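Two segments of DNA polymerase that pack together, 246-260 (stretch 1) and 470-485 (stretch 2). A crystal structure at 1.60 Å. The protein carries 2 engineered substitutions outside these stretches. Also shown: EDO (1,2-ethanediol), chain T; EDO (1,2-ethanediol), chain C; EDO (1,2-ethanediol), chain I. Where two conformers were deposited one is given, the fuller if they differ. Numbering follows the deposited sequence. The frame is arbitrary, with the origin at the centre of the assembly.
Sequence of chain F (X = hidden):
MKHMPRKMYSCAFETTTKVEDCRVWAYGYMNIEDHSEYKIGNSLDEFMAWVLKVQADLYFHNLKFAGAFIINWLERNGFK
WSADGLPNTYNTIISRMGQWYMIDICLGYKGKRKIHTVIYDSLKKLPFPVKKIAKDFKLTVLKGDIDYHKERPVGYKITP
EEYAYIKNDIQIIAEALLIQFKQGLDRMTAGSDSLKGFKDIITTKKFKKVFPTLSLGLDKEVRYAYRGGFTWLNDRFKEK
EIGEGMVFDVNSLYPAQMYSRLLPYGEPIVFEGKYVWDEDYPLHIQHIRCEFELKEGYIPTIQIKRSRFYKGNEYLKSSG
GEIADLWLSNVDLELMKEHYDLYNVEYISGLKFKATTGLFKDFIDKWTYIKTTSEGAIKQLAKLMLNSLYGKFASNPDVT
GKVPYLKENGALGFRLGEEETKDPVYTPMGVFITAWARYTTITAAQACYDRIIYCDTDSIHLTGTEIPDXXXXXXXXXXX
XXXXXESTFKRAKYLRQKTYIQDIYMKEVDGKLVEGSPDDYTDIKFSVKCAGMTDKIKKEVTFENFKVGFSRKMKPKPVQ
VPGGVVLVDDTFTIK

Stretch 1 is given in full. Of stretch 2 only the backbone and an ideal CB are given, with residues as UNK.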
ATOM      1  N   MET F 246     -19.125 -18.351  -3.835  1.00 29.13           N
ATOM      2  CA  MET F 246     -17.773 -18.789  -3.526  1.00 29.96           C
ATOM      3  C   MET F 246     -16.771 -17.769  -4.026  1.00 29.52           C
ATOM      4  O   MET F 246     -17.069 -16.980  -4.921  1.00 30.83           O
ATOM      5  CB  MET F 246     -17.516 -20.184  -4.145  1.00 32.61           C
ATOM      6  CG  MET F 246     -17.524 -20.208  -5.664  1.00 33.62           C
ATOM      7  SD  MET F 246     -17.668 -21.863  -6.394  1.00 33.60           S
ATOM      8  CE  MET F 246     -16.578 -22.825  -5.344  1.00 35.83           C
ATOM      9  N   VAL F 247     -15.580 -17.814  -3.431  1.00 29.37           N
ATOM     10  CA  VAL F 247     -14.503 -16.874  -3.753  1.00 28.84           C
ATOM     11  C   VAL F 247     -13.261 -17.646  -4.156  1.00 30.80           C
ATOM     12  O   VAL F 247     -12.874 -18.579  -3.489  1.00 30.15           O
ATOM     13  CB  VAL F 247     -14.175 -16.012  -2.527  1.00 28.66           C
ATOM     14  CG1 VAL F 247     -13.011 -15.069  -2.797  1.00 31.03           C
ATOM     15  CG2 VAL F 247     -15.428 -15.222  -2.098  1.00 30.75           C
ATOM     16  N   PHE F 248     -12.647 -17.211  -5.254  1.00 30.52           N
ATOM     17  CA  PHE F 248     -11.355 -17.709  -5.699  1.00 29.97           C
ATOM     18  C   PHE F 248     -10.356 -16.569  -5.642  1.00 32.61           C
ATOM     19  O   PHE F 248     -10.695 -15.444  -5.995  1.00 32.51           O
ATOM     20  CB  PHE F 248     -11.450 -18.210  -7.126  1.00 30.34           C
ATOM     21  CG  PHE F 248     -12.334 -19.411  -7.291  1.00 30.35           C
ATOM     22  CD1 PHE F 248     -13.685 -19.264  -7.585  1.00 32.27           C
ATOM     23  CD2 PHE F 248     -11.815 -20.696  -7.173  1.00 30.36           C
ATOM     24  CE1 PHE F 248     -14.494 -20.371  -7.749  1.00 35.05           C
ATOM     25  CE2 PHE F 248     -12.622 -21.799  -7.351  1.00 31.98           C
ATOM     26  CZ  PHE F 248     -13.977 -21.624  -7.627  1.00 32.61           C
ATOM     27  N   ASP F 249      -9.121 -16.889  -5.231  1.00 32.13           N
ATOM     28  CA  ASP F 249      -8.068 -15.902  -5.087  0.50 31.07           C
ATOM     29  C   ASP F 249      -6.794 -16.458  -5.722  1.00 32.00           C
ATOM     30  O   ASP F 249      -6.385 -17.561  -5.393  1.00 32.20           O
ATOM     31  CB  ASP F 249      -7.869 -15.623  -3.597  0.50 32.43           C
ATOM     32  CG  ASP F 249      -7.000 -14.427  -3.318  0.50 32.96           C
ATOM     33  OD1 ASP F 249      -6.504 -13.784  -4.263  0.50 32.97           O
ATOM     34  OD2 ASP F 249      -6.825 -14.116  -2.118  0.50 35.45           O
ATOM     35  N   VAL F 250      -6.170 -15.685  -6.615  1.00 33.21           N
ATOM     36  CA  VAL F 250      -4.912 -16.146  -7.216  1.00 31.64           C
ATOM     37  C   VAL F 250      -3.855 -16.283  -6.111  1.00 30.76           C
ATOM     38  O   VAL F 250      -3.755 -15.435  -5.229  1.00 33.38           O
ATOM     39  CB  VAL F 250      -4.417 -15.183  -8.300  1.00 34.12           C
ATOM     40  CG1 VAL F 250      -3.083 -15.683  -8.896  1.00 33.55           C
ATOM     41  CG2 VAL F 250      -5.475 -15.000  -9.383  1.00 36.78           C
ATOM     42  N   ASN F 251      -3.066 -17.353  -6.184  1.00 32.71           N
ATOM     43  CA  ASN F 251      -1.922 -17.528  -5.298  1.00 32.04           C
ATOM     44  C   ASN F 251      -0.793 -16.611  -5.750  1.00 32.21           C
ATOM     45  O   ASN F 251      -0.161 -16.860  -6.792  1.00 32.41           O
ATOM     46  CB  ASN F 251      -1.471 -18.990  -5.293  1.00 33.52           C
ATOM     47  CG  ASN F 251      -2.545 -19.933  -4.777  1.00 32.40           C
ATOM     48  OD1 ASN F 251      -3.153 -19.681  -3.726  1.00 33.80           O
ATOM     49  ND2 ASN F 251      -2.780 -21.019  -5.500  1.00 35.07           N
ATOM     50  N   SER F 252      -0.591 -15.537  -4.989  1.00 31.64           N
ATOM     51  CA  SER F 252       0.459 -14.544  -5.223  1.00 31.54           C
ATOM     52  C   SER F 252       0.405 -13.929  -6.630  1.00 33.07           C
ATOM     53  O   SER F 252       1.332 -14.072  -7.419  1.00 34.05           O
ATOM     54  CB  SER F 252       1.823 -15.129  -4.908  1.00 32.49           C
ATOM     55  OG  SER F 252       1.895 -15.479  -3.523  1.00 34.73           O
ATOM     56  N   LEU F 253      -0.679 -13.201  -6.896  1.00 32.75           N
ATOM     57  CA  LEU F 253      -0.940 -12.620  -8.215  1.00 33.55           C
ATOM     58  C   LEU F 253       0.280 -11.951  -8.878  1.00 33.47           C
ATOM     59  O   LEU F 253       0.642 -12.294 -10.001  1.00 33.32           O
ATOM     60  CB  LEU F 253      -2.084 -11.602  -8.105  1.00 35.68           C
ATOM     61  CG  LEU F 253      -2.485 -10.856  -9.395  1.00 37.02           C
ATOM     62  CD1 LEU F 253      -3.285 -11.743 -10.272  1.00 38.85           C
ATOM     63  CD2 LEU F 253      -3.243  -9.585  -9.029  1.00 37.83           C
ATOM     64  N   TYR F 254       0.879 -10.986  -8.200  1.00 32.36           N
ATOM     65  CA  TYR F 254       1.906 -10.171  -8.849  1.00 31.55           C
ATOM     66  C   TYR F 254       3.201 -10.939  -9.017  1.00 31.78           C
ATOM     67  O   TYR F 254       3.716 -11.007 -10.144  1.00 31.39           O
ATOM     68  CB  TYR F 254       2.086  -8.842  -8.123  1.00 33.24           C
ATOM     69  CG  TYR F 254       0.920  -7.892  -8.365  1.00 32.81           C
ATOM     70  CD1 TYR F 254       0.068  -7.524  -7.341  1.00 36.35           C
ATOM     71  CD2 TYR F 254       0.666  -7.370  -9.627  1.00 32.82           C
ATOM     72  CE1 TYR F 254      -1.012  -6.655  -7.582  1.00 35.07           C
ATOM     73  CE2 TYR F 254      -0.380  -6.513  -9.857  1.00 34.70           C
ATOM     74  CZ  TYR F 254      -1.209  -6.162  -8.852  1.00 34.31           C
ATOM     75  OH  TYR F 254      -2.271  -5.275  -9.087  1.00 35.11           O
ATOM     76  N   PRO F 255       3.703 -11.602  -7.949  1.00 31.96           N
ATOM     77  CA  PRO F 255       4.840 -12.484  -8.196  1.00 31.90           C
ATOM     78  C   PRO F 255       4.595 -13.528  -9.295  1.00 30.19           C
ATOM     79  O   PRO F 255       5.529 -13.870 -10.049  1.00 30.63           O
ATOM     80  CB  PRO F 255       5.065 -13.153  -6.833  1.00 32.89           C
ATOM     81  CG  PRO F 255       4.631 -12.137  -5.862  1.00 31.77           C
ATOM     82  CD  PRO F 255       3.372 -11.561  -6.513  1.00 31.91           C
ATOM     83  N   ALA F 256       3.373 -14.061  -9.393  1.00 30.24           N
ATOM     84  CA  ALA F 256       3.058 -15.026 -10.440  1.00 31.19           C
ATOM     85  C   ALA F 256       3.235 -14.412 -11.834  1.00 29.42           C
ATOM     86  O   ALA F 256       3.774 -15.063 -12.723  1.00 32.15           O
ATOM     87  CB  ALA F 256       1.647 -15.575 -10.282  1.00 32.84           C
ATOM     88  N   GLN F 257       2.794 -13.177 -12.026  1.00 29.67           N
ATOM     89  CA  GLN F 257       2.991 -12.531 -13.346  1.00 31.22           C
ATOM     90  C   GLN F 257       4.477 -12.332 -13.647  1.00 30.54           C
ATOM     91  O   GLN F 257       4.955 -12.577 -14.764  1.00 31.45           O
ATOM     92  CB  GLN F 257       2.266 -11.188 -13.459  1.00 31.95           C
ATOM     93  CG  GLN F 257       0.808 -11.189 -13.071  1.00 32.81           C
ATOM     94  CD  GLN F 257       0.056 -12.374 -13.565  1.00 31.68           C
ATOM     95  OE1 GLN F 257      -0.001 -12.641 -14.767  1.00 32.70           O
ATOM     96  NE2 GLN F 257      -0.540 -13.128 -12.632  1.00 34.35           N
ATOM     97  N   MET F 258       5.206 -11.889 -12.632  1.00 29.67           N
ATOM     98  CA  MET F 258       6.655 -11.678 -12.750  1.00 29.77           C
ATOM     99  C   MET F 258       7.398 -12.972 -13.089  1.00 29.42           C
ATOM    100  O   MET F 258       8.377 -12.963 -13.843  1.00 29.28           O
ATOM    101  CB  MET F 258       7.175 -11.040 -11.458  1.00 29.04           C
ATOM    102  CG  MET F 258       6.538  -9.679 -11.229  1.00 29.51           C
ATOM    103  SD  MET F 258       6.718  -9.076  -9.538  1.00 36.41           S
ATOM    104  CE  MET F 258       8.315  -8.526  -9.696  1.00 31.04           C
ATOM    105  N   TYR F 259       6.915 -14.093 -12.559  1.00 29.99           N
ATOM    106  CA  TYR F 259       7.609 -15.353 -12.723  1.00 28.35           C
ATOM    107  C   TYR F 259       7.454 -15.933 -14.120  1.00 30.83           C
ATOM    108  O   TYR F 259       8.381 -16.562 -14.613  1.00 33.91           O
ATOM    109  CB  TYR F 259       7.091 -16.372 -11.706  1.00 28.89           C
ATOM    110  CG  TYR F 259       8.057 -17.502 -11.417  1.00 28.22           C
ATOM    111  CD1 TYR F 259       7.871 -18.759 -11.962  1.00 29.17           C
ATOM    112  CD2 TYR F 259       9.153 -17.301 -10.587  1.00 29.66           C
ATOM    113  CE1 TYR F 259       8.775 -19.808 -11.696  1.00 29.41           C
ATOM    114  CE2 TYR F 259      10.037 -18.325 -10.292  1.00 31.37           C
ATOM    115  CZ  TYR F 259       9.853 -19.577 -10.859  1.00 30.75           C
ATOM    116  OH  TYR F 259      10.723 -20.590 -10.568  1.00 31.84           O
ATOM    117  N   SER F 260       6.301 -15.709 -14.769  1.00 31.12           N
ATOM    118  CA  SER F 260       6.006 -16.459 -15.999  0.70 34.95           C
ATOM    119  C   SER F 260       5.586 -15.663 -17.226  1.00 33.43           C
ATOM    120  O   SER F 260       5.630 -16.211 -18.336  1.00 34.15           O
ATOM    121  CB  SER F 260       4.958 -17.539 -15.726  0.70 37.72           C
ATOM    122  OG  SER F 260       3.690 -16.989 -15.506  0.70 40.25           O
ATOM    123  N   UNK F 470     -14.892 -24.560 -16.479  1.00 36.35           N
ATOM    124  CA  UNK F 470     -13.982 -23.805 -17.341  0.50 37.47           C
ATOM    125  C   UNK F 470     -12.675 -23.387 -16.642  1.00 37.71           C
ATOM    126  O   UNK F 470     -11.668 -23.138 -17.321  1.00 40.46           O
ATOM    127  CB  UNK F 470     -14.699 -22.558 -17.862  0.50 37.47           C
ATOM    128  N   UNK F 471     -12.681 -23.317 -15.303  1.00 35.26           N
ATOM    129  CA  UNK F 471     -11.458 -22.965 -14.548  1.00 34.85           C
ATOM    130  C   UNK F 471     -10.885 -24.103 -13.698  1.00 35.15           C
ATOM    131  O   UNK F 471      -9.878 -23.917 -13.029  1.00 34.80           O
ATOM    132  CB  UNK F 471     -11.754 -21.774 -13.634  1.00 34.85           C
ATOM    133  N   UNK F 472     -11.497 -25.288 -13.744  1.00 36.99           N
ATOM    134  CA  UNK F 472     -11.021 -26.420 -12.938  1.00 39.14           C
ATOM    135  C   UNK F 472      -9.523 -26.665 -13.046  1.00 38.60           C
ATOM    136  O   UNK F 472      -8.869 -26.975 -12.050  1.00 40.09           O
ATOM    137  CB  UNK F 472     -11.763 -27.692 -13.351  1.00 39.14           C
ATOM    138  N   UNK F 473      -8.999 -26.536 -14.259  1.00 39.40           N
ATOM    139  CA  UNK F 473      -7.602 -26.865 -14.539  1.00 41.96           C
ATOM    140  C   UNK F 473      -6.607 -25.798 -14.086  1.00 42.09           C
ATOM    141  O   UNK F 473      -5.392 -26.052 -14.080  1.00 40.68           O
ATOM    142  CB  UNK F 473      -7.429 -27.104 -16.040  1.00 41.96           C
ATOM    143  N   UNK F 474      -7.117 -24.616 -13.720  1.00 39.28           N
ATOM    144  CA  UNK F 474      -6.286 -23.516 -13.179  1.00 37.51           C
ATOM    145  C   UNK F 474      -6.596 -23.209 -11.700  1.00 36.59           C
ATOM    146  O   UNK F 474      -6.212 -22.145 -11.186  1.00 36.36           O
ATOM    147  CB  UNK F 474      -6.496 -22.251 -14.014  1.00 37.51           C
ATOM    148  N   UNK F 475      -7.261 -24.161 -11.033  1.00 35.50           N
ATOM    149  CA  UNK F 475      -7.533 -24.099  -9.607  1.00 36.16           C
ATOM    150  C   UNK F 475      -6.589 -24.993  -8.806  1.00 35.82           C
ATOM    151  O   UNK F 475      -6.437 -26.181  -9.110  1.00 38.00           O
ATOM    152  CB  UNK F 475      -8.985 -24.496  -9.335  1.00 36.16           C
ATOM    153  N   UNK F 476      -5.977 -24.425  -7.773  1.00 34.87           N
ATOM    154  CA  UNK F 476      -5.059 -25.161  -6.901  1.00 34.99           C
ATOM    155  C   UNK F 476      -4.895 -24.379  -5.608  1.00 36.24           C
ATOM    156  O   UNK F 476      -4.758 -23.164  -5.658  1.00 33.68           O
ATOM    157  CB  UNK F 476      -3.706 -25.388  -7.578  1.00 34.99           C
ATOM    158  N   UNK F 477      -4.910 -25.058  -4.450  1.00 33.27           N
ATOM    159  CA  UNK F 477      -4.826 -24.338  -3.179  1.00 35.81           C
ATOM    160  C   UNK F 477      -3.516 -23.605  -2.896  1.00 33.89           C
ATOM    161  O   UNK F 477      -3.514 -22.717  -2.027  1.00 36.85           O
ATOM    162  CB  UNK F 477      -5.074 -25.330  -2.041  1.00 35.81           C
ATOM    163  N   UNK F 478      -2.426 -23.976  -3.588  1.00 35.93           N
ATOM    164  CA  UNK F 478      -1.075 -23.475  -3.255  1.00 37.78           C
ATOM    165  C   UNK F 478      -0.222 -22.985  -4.436  1.00 34.61           C
ATOM    166  O   UNK F 478       0.594 -22.084  -4.268  1.00 36.36           O
ATOM    167  CB  UNK F 478      -0.304 -24.587  -2.541  1.00 37.78           C
ATOM    168  N   UNK F 479      -0.397 -23.587  -5.613  1.00 32.82           N
ATOM    169  CA  UNK F 479       0.516 -23.370  -6.744  1.00 35.29           C
ATOM    170  C   UNK F 479       0.518 -21.921  -7.208  1.00 35.12           C
ATOM    171  O   UNK F 479      -0.539 -21.321  -7.374  1.00 33.52           O
ATOM    172  CB  UNK F 479       0.135 -24.281  -7.913  1.00 35.29           C
ATOM    173  N   UNK F 480       1.711 -21.370  -7.429  1.00 33.62           N
ATOM    174  CA  UNK F 480       1.882 -19.984  -7.824  1.00 32.95           C
ATOM    175  C   UNK F 480       1.084 -19.654  -9.076  1.00 31.96           C
ATOM    176  O   UNK F 480       1.191 -20.325 -10.090  1.00 32.19           O
ATOM    177  CB  UNK F 480       3.364 -19.680  -8.052  1.00 32.95           C
ATOM    178  N   UNK F 481       0.250 -18.634  -8.988  1.00 31.17           N
ATOM    179  CA  UNK F 481      -0.457 -18.140 -10.155  1.00 32.90           C
ATOM    180  C   UNK F 481      -1.767 -18.857 -10.445  1.00 33.67           C
ATOM    181  O   UNK F 481      -2.554 -18.386 -11.274  1.00 34.76           O
ATOM    182  CB  UNK F 481       0.455 -18.247 -11.379  1.00 32.90           C
ATOM    183  N   UNK F 482      -1.999 -19.994  -9.787  1.00 31.84           N
ATOM    184  CA  UNK F 482      -3.285 -20.683  -9.877  1.00 34.07           C
ATOM    185  C   UNK F 482      -4.309 -20.001  -8.966  1.00 32.75           C
ATOM    186  O   UNK F 482      -3.958 -19.211  -8.096  1.00 33.18           O
ATOM    187  CB  UNK F 482      -3.134 -22.159  -9.504  1.00 34.07           C
ATOM    188  N   UNK F 483      -5.582 -20.332  -9.181  1.00 33.60           N
ATOM    189  CA  UNK F 483      -6.678 -19.805  -8.362  1.00 32.90           C
ATOM    190  C   UNK F 483      -6.969 -20.752  -7.218  1.00 30.44           C
ATOM    191  O   UNK F 483      -7.279 -21.919  -7.450  1.00 33.12           O
ATOM    192  CB  UNK F 483      -7.937 -19.587  -9.203  1.00 32.90           C
ATOM    193  N   UNK F 484      -6.867 -20.262  -5.991  1.00 30.98           N
ATOM    194  CA  UNK F 484      -7.275 -21.055  -4.828  1.00 30.06           C
ATOM    195  C   UNK F 484      -8.756 -20.836  -4.610  1.00 31.13           C
ATOM    196  O   UNK F 484      -9.233 -19.709  -4.665  1.00 33.29           O
ATOM    197  CB  UNK F 484      -6.476 -20.681  -3.578  1.00 30.06           C
ATOM    198  N   UNK F 485      -9.480 -21.912  -4.339  1.00 31.66           N
ATOM    199  CA  UNK F 485     -10.833 -21.790  -3.811  1.00 31.10           C
ATOM    200  C   UNK F 485     -10.670 -21.385  -2.349  1.00 31.37           C
ATOM    201  O   UNK F 485     -10.272 -22.190  -1.491  1.00 34.16           O
ATOM    202  CB  UNK F 485     -11.633 -23.085  -3.964  1.00 31.10           C
TER
HETATM  203  C1  EDO T9008      -1.196 -16.252 -13.934  1.00 28.68           C
HETATM  204  O1  EDO T9008      -1.515 -15.999 -12.562  1.00 26.18           O
HETATM  205  C2  EDO T9008       0.309 -16.426 -14.119  1.00 30.88           C
HETATM  206  O2  EDO T9008       0.787 -17.570 -13.395  1.00 29.82           O
HETATM  207  C1  EDO C9012     -13.519 -23.491   0.912  1.00 54.91           C
HETATM  208  O1  EDO C9012     -12.110 -23.349   0.705  1.00 53.12           O
HETATM  209  C2  EDO C9012     -13.901 -24.966   0.867  1.00 56.22           C
HETATM  210  O2  EDO C9012     -12.975 -25.765   1.622  1.00 57.51           O
HETATM  211  C1  EDO I8004       5.537 -16.247 -21.938  1.00 76.48           C
HETATM  212  O1  EDO I8004       4.938 -15.941 -23.202  1.00 76.05           O
HETATM  213  C2  EDO I8004       4.563 -17.059 -21.087  1.00 76.86           C
HETATM  214  O2  EDO I8004       5.244 -18.037 -20.283  1.00 77.36           O

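Positions 470, 472, 473 and 474 have nothing of stretch 1 near their ideal CB atoms, and many residues would do. They are V470, K472, D473 and I474, none touching stretch 1.

Position 471 points toward stretch 1, but its CB stops short. A long apolar side chain could reach the ring of F248. The residue is I471; its CD1 lies over one face of that ring, 4.1 Å from the F248 ring centroid.

Position 475 points sideways, near the F248 ring. A small or medium apolar residue suits. It is V475, with CG2 4.0 Å from F248 CE2.

Position 476 also points sideways. Its carbonyl accepts from N251, ND2 to 476 O being 2.9 Å, which any residue could provide. The backbone N atoms of 478 and 479 lie free nearby, so a short acceptor would suit. D476 fits: its OD1 accepts from 478 N at 3.0 Å and from 479 N at 2.9 Å.

Positions 477 and 478 point away, and polar residues would be tolerated. At 477, phi of -66° also permits proline. They are P477 and K478. A water donates to both N251 OD1 and P477 O, each at 2.8 Å, joining two acceptors that cannot bond directly.

Position 479 starts a type II turn and points away. Its O accepts from N251 ND2 at 2.9 Å, a backbone role open to many residues. It is K479, whose NZ makes a long salt bridge to D476 OD2, 4.0 Å.

Position 480 starts outward, but S252, P255, A256 and Y259 offer an apolar surface to a chain that turns back. Leucine, methionine or isoleucine could serve. L480 does so: CD1 lies 3.6 Å from S252 CB and 3.8 Å from A256 CB, and CD2 is 3.9 Å from Y259 CB.

Position 481 has phi 87° and psi -13°. An ideal CB would jam against the preceding carbonyl O and come 3.1 Å from A256 CB. Glycine is called for, and G481 is found. Its CA packs 3.3 Å from A256 CB, and its N donates to N251 O at 2.9 Å.

Position 482 points away overall, leaving the side chain wide choice. Its O accepts from N251 N at 2.8 Å. It is Y482.

Position 483 pairs with V250 in the antiparallel sheet, on the face of F248 and V250. A large apolar or aromatic group suits. W483 lays its six-membered ring under V250 CG2, 3.3 Å from CG2 to the ring centroid.

Position 484 pairs with D249 through two backbone bonds: D249 N to 484 O, 2.9 Å, and 484 N to D249 O, 2.8 Å. Its CB is 3.5 Å from N251 OD1, so a small residue fits easily. It is A484.

Position 485 pairs with F248, its CB 3.8 Å from F248 CE2. A flat or apolar side chain could lie beside M246. H485 carries M246 CE over one ring face, 3.5 Å from the H485 ring centroid.

Stretch 2 470-485: VIKDIVDPKKLGYWAH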
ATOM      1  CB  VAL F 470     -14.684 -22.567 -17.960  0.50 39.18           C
ATOM      2  CG1 VAL F 470     -13.722 -21.779 -18.830  0.50 39.26           C
ATOM      3  CG2 VAL F 470     -15.875 -22.996 -18.790  0.50 41.41           C
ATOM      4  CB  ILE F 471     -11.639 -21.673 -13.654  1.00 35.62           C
ATOM      5  CG1 ILE F 471     -12.548 -21.918 -12.451  1.00 35.33           C
ATOM      6  CG2 ILE F 471     -12.157 -20.507 -14.482  1.00 36.71           C
ATOM      7  CD1 ILE F 471     -12.604 -20.725 -11.494  1.00 35.89           C
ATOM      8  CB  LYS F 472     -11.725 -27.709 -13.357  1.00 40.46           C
ATOM      9  CG  LYS F 472     -13.037 -27.886 -12.712  1.00 44.21           C
ATOM     10  CD  LYS F 472     -13.526 -29.313 -12.881  1.00 45.02           C
ATOM     11  CE  LYS F 472     -14.970 -29.476 -12.451  1.00 47.74           C
ATOM     12  NZ  LYS F 472     -15.419 -28.393 -11.556  1.00 44.68           N
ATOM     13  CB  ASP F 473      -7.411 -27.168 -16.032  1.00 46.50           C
ATOM     14  CG  ASP F 473      -7.711 -25.973 -16.931  1.00 51.46           C
ATOM     15  OD1 ASP F 473      -8.029 -24.875 -16.414  1.00 54.54           O
ATOM     16  OD2 ASP F 473      -7.630 -26.139 -18.167  1.00 55.14           O
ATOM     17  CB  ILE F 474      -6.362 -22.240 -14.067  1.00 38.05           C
ATOM     18  CG1 ILE F 474      -7.770 -21.642 -14.127  1.00 37.01           C
ATOM     19  CG2 ILE F 474      -5.881 -22.559 -15.471  1.00 39.86           C
ATOM     20  CD1 ILE F 474      -7.830 -20.322 -14.861  1.00 36.86           C
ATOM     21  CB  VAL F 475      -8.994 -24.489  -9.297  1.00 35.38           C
ATOM     22  CG1 VAL F 475      -9.191 -24.685  -7.808  1.00 35.75           C
ATOM     23  CG2 VAL F 475      -9.926 -23.419  -9.852  1.00 36.00           C
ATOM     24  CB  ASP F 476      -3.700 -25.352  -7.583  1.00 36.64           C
ATOM     25  CG  ASP F 476      -2.803 -26.330  -6.836  1.00 36.71           C
ATOM     26  OD1 ASP F 476      -2.141 -25.917  -5.857  1.00 35.98           O
ATOM     27  OD2 ASP F 476      -2.773 -27.520  -7.213  1.00 41.23           O
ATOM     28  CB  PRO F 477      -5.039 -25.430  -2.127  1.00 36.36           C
ATOM     29  CG  PRO F 477      -4.993 -26.683  -2.811  1.00 36.58           C
ATOM     30  CD  PRO F 477      -5.054 -26.514  -4.256  1.00 35.37           C
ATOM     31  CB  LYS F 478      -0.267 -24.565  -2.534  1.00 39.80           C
ATOM     32  CG  LYS F 478      -1.067 -25.485  -1.631  1.00 44.95           C
ATOM     33  CD  LYS F 478      -0.153 -26.458  -0.897  1.00 46.85           C
ATOM     34  CE  LYS F 478      -0.817 -27.830  -0.708  1.00 50.50           C
ATOM     35  NZ  LYS F 478      -2.180 -27.746  -0.081  1.00 52.50           N
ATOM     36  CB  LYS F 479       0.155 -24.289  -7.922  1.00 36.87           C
ATOM     37  CG  LYS F 479       0.565 -25.761  -7.772  1.00 41.04           C
ATOM     38  CD  LYS F 479       0.129 -26.542  -9.012  1.00 41.73           C
ATOM     39  CE  LYS F 479       0.309 -28.037  -8.849  1.00 45.03           C
ATOM     40  NZ  LYS F 479      -0.240 -28.761 -10.030  1.00 47.06           N
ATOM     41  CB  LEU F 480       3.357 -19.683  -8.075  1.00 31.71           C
ATOM     42  CG  LEU F 480       3.747 -18.276  -8.487  1.00 31.45           C
ATOM     43  CD1 LEU F 480       3.407 -17.262  -7.405  1.00 32.27           C
ATOM     44  CD2 LEU F 480       5.239 -18.213  -8.835  1.00 33.37           C
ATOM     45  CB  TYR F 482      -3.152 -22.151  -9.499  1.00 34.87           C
ATOM     46  CG  TYR F 482      -2.473 -23.018 -10.554  1.00 36.19           C
ATOM     47  CD1 TYR F 482      -3.165 -24.038 -11.181  1.00 37.16           C
ATOM     48  CD2 TYR F 482      -1.146 -22.811 -10.911  1.00 38.27           C
ATOM     49  CE1 TYR F 482      -2.554 -24.852 -12.133  1.00 38.57           C
ATOM     50  CE2 TYR F 482      -0.521 -23.617 -11.873  1.00 40.08           C
ATOM     51  CZ  TYR F 482      -1.236 -24.632 -12.478  1.00 38.40           C
ATOM     52  OH  TYR F 482      -0.644 -25.458 -13.434  1.00 40.47           O
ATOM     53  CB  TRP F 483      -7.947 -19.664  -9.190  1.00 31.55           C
ATOM     54  CG  TRP F 483      -7.853 -18.634 -10.242  1.00 31.80           C
ATOM     55  CD1 TRP F 483      -7.394 -18.803 -11.517  1.00 32.93           C
ATOM     56  CD2 TRP F 483      -8.221 -17.268 -10.120  1.00 32.35           C
ATOM     57  NE1 TRP F 483      -7.455 -17.609 -12.204  1.00 33.94           N
ATOM     58  CE2 TRP F 483      -7.956 -16.647 -11.364  1.00 32.81           C
ATOM     59  CE3 TRP F 483      -8.747 -16.496  -9.077  1.00 30.85           C
ATOM     60  CZ2 TRP F 483      -8.209 -15.295 -11.588  1.00 32.64           C
ATOM     61  CZ3 TRP F 483      -8.976 -15.154  -9.297  1.00 30.42           C
ATOM     62  CH2 TRP F 483      -8.711 -14.566 -10.551  1.00 31.18           C
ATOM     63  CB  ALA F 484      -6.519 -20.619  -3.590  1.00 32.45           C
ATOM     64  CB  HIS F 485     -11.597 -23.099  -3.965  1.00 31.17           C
ATOM     65  CG  HIS F 485     -12.977 -23.067  -3.377  1.00 28.94           C
ATOM     66  ND1 HIS F 485     -13.685 -24.221  -3.098  1.00 31.51           N
ATOM     67  CD2 HIS F 485     -13.769 -22.031  -2.997  1.00 31.35           C
ATOM     68  CE1 HIS F 485     -14.863 -23.890  -2.591  1.00 31.81           C
ATOM     69  NE2 HIS F 485     -14.930 -22.572  -2.499  1.00 30.86           N
TER
HETATM   70  O   HOH W   1      -2.236 -20.375  -1.191  1.00 52.05           O
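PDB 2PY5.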